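Local atomic coordinates of putative branched-chain amino acid ABC transporter (Chromobacterium violaceum, PDB entry 4PYR), a protein that is an LppC-type, probably periplasmic lipoprotein that binds glutathione between its two lobes in the crystal and may regulate an enzyme. Residues A[221-225]-A[248-252]. Coordinates in Å, arbitrary orientation, origin at the centre of the assembly. Numbering follows the deposited sequence.
Sequences DMPWF and ERLYA
At the apolar centre, A252 CB sits over one face of W224, 4.1 Å from the centroid of its five-membered ring and 19° off the ring normal, a CH-pi contact. Selenomethionine M222, extended beyond its m chi1 (t, t), brings SE within 3.6 Å of A252 CB and CE within 3.5 Å of R249 CB. W224 also places CZ2 3.6 Å from Y251 CE2; the W224 six-membered ring and Y251 ring lie oblique, planes at 47°, and Y251 OH hydrogen-bonds to P237 O. CA separations of 7.9 Å (M222-R249) and 6.9 Å (W224-A252) set the register. In this periplasmic-binding-protein fold, 221-225 leaves strand 218-220 with M222 as N-cap (phi/psi -60/141) of short helix 223-226, which packs on long helix 245-265. M222 also touches L104, a glutathione-binding residue. F225 (chi1 m) sets CE2 3.5 Å from R249 CG. W224 NE1 donates to E248 OE2 (2.8 Å). D221 closes the polar edge with a bidentate salt bridge: R249 NE to D221 OD1 3.1 Å, R249 NH2 to D221 OD2 2.8 Å, N206 hydrogen-bonding to both.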
loop_
_atom_site.group_PDB
_atom_site.type_symbol
_atom_site.label_atom_id
_atom_site.label_comp_id
_atom_site.label_asym_id
_atom_site.label_seq_id
_atom_site.Cartn_x
_atom_site.Cartn_y
_atom_site.Cartn_z
ATOM N N ASP A 221 -0.971 -2.442 9.188
ATOM C CA ASP A 221 -0.561 -3.201 8.031
ATOM C C ASP A 221 -1.786 -3.925 7.467
ATOM O O ASP A 221 -2.874 -3.815 8.008
ATOM C CB ASP A 221 0.550 -4.223 8.411
ATOM C CG ASP A 221 1.496 -4.560 7.262
ATOM O OD1 ASP A 221 1.208 -4.303 6.096
ATOM O OD2 ASP A 221 2.603 -5.107 7.551
HETATM N N MSE A 222 -1.581 -4.667 6.409
HETATM C CA MSE A 222 -2.615 -5.412 5.752
HETATM C C MSE A 222 -3.319 -6.441 6.594
HETATM O O MSE A 222 -2.688 -7.160 7.354
HETATM C CB MSE A 222 -2.011 -6.211 4.619
HETATM C CG MSE A 222 -1.353 -5.323 3.590
HETATM SE SE MSE A 222 -0.914 -6.498 2.089
HETATM C CE MSE A 222 -0.428 -4.962 0.929
ATOM N N PRO A 223 -4.645 -6.579 6.431
ATOM C CA PRO A 223 -5.369 -7.759 6.965
ATOM C C PRO A 223 -4.688 -9.072 6.611
ATOM O O PRO A 223 -4.689 -10.024 7.434
ATOM C CB PRO A 223 -6.744 -7.660 6.280
ATOM C CG PRO A 223 -6.899 -6.208 6.091
ATOM C CD PRO A 223 -5.543 -5.672 5.694
ATOM N N TRP A 224 -4.065 -9.112 5.436
ATOM C CA TRP A 224 -3.378 -10.306 4.983
ATOM C C TRP A 224 -2.386 -10.849 6.046
ATOM O O TRP A 224 -2.227 -12.085 6.180
ATOM C CB TRP A 224 -2.649 -10.006 3.676
ATOM C CG TRP A 224 -2.014 -11.210 3.055
ATOM C CD1 TRP A 224 -0.676 -11.453 2.901
ATOM C CD2 TRP A 224 -2.695 -12.308 2.449
ATOM N NE1 TRP A 224 -0.488 -12.652 2.250
ATOM C CE2 TRP A 224 -1.714 -13.190 1.955
ATOM C CE3 TRP A 224 -4.032 -12.644 2.300
ATOM C CZ2 TRP A 224 -2.039 -14.389 1.344
ATOM C CZ3 TRP A 224 -4.344 -13.829 1.673
ATOM C CH2 TRP A 224 -3.367 -14.667 1.203
ATOM N N PHE A 225 -1.723 -9.933 6.756
ATOM C CA PHE A 225 -0.802 -10.300 7.842
ATOM C C PHE A 225 -1.461 -10.279 9.223
ATOM O O PHE A 225 -1.158 -11.120 10.090
ATOM C CB PHE A 225 0.404 -9.327 7.868
ATOM C CG PHE A 225 1.174 -9.266 6.566
ATOM C CD1 PHE A 225 1.757 -10.367 6.024
ATOM C CD2 PHE A 225 1.300 -8.073 5.902
ATOM C CE1 PHE A 225 2.471 -10.289 4.840
ATOM C CE2 PHE A 225 1.971 -7.989 4.700
ATOM C CZ PHE A 225 2.575 -9.088 4.178
ATOM N N GLU A 248 5.441 -10.244 -0.322
ATOM C CA GLU A 248 4.135 -10.790 -0.019
ATOM C C GLU A 248 3.057 -9.704 -0.084
ATOM O O GLU A 248 1.926 -10.009 -0.441
ATOM C CB GLU A 248 4.138 -11.456 1.340
ATOM C CG GLU A 248 2.828 -12.152 1.606
ATOM C CD GLU A 248 2.907 -13.289 2.601
ATOM O OE1 GLU A 248 3.949 -13.457 3.260
ATOM O OE2 GLU A 248 1.900 -14.027 2.702
ATOM N N ARG A 249 3.400 -8.447 0.227
ATOM C CA ARG A 249 2.435 -7.363 0.035
ATOM C C ARG A 249 2.036 -7.307 -1.435
ATOM O O ARG A 249 0.897 -6.965 -1.710
ATOM C CB ARG A 249 2.915 -5.982 0.543
ATOM C CG ARG A 249 2.892 -5.860 2.076
ATOM C CD ARG A 249 3.233 -4.480 2.637
ATOM N NE ARG A 249 3.468 -4.684 4.047
ATOM C CZ ARG A 249 4.677 -4.882 4.569
ATOM N NH1 ARG A 249 5.771 -4.781 3.811
ATOM N NH2 ARG A 249 4.794 -5.133 5.861
ATOM N N LEU A 250 2.962 -7.615 -2.348
ATOM C CA LEU A 250 2.647 -7.566 -3.788
ATOM C C LEU A 250 1.757 -8.716 -4.203
ATOM O O LEU A 250 0.927 -8.579 -5.077
ATOM C CB LEU A 250 3.893 -7.551 -4.667
ATOM C CG LEU A 250 4.840 -6.373 -4.459
ATOM C CD1 LEU A 250 6.164 -6.621 -5.156
ATOM C CD2 LEU A 250 4.175 -5.089 -4.966
ATOM N N TYR A 251 1.908 -9.873 -3.574
ATOM C CA TYR A 251 1.007 -11.006 -3.804
ATOM C C TYR A 251 -0.420 -10.642 -3.382
ATOM O O TYR A 251 -1.395 -10.866 -4.151
ATOM C CB TYR A 251 1.527 -12.206 -2.994
ATOM C CG TYR A 251 0.683 -13.460 -3.050
ATOM C CD1 TYR A 251 0.807 -14.375 -4.107
ATOM C CD2 TYR A 251 -0.224 -13.762 -2.035
ATOM C CE1 TYR A 251 0.063 -15.561 -4.135
ATOM C CE2 TYR A 251 -1.002 -14.928 -2.058
ATOM C CZ TYR A 251 -0.851 -15.834 -3.090
ATOM O OH TYR A 251 -1.587 -17.001 -3.123
ATOM N N ALA A 252 -0.540 -10.029 -2.212
ATOM C CA ALA A 252 -1.826 -9.617 -1.684
ATOM C C ALA A 252 -2.391 -8.528 -2.580
ATOM O O ALA A 252 -3.597 -8.486 -2.793
ATOM C CB ALA A 252 -1.714 -9.144 -0.241
#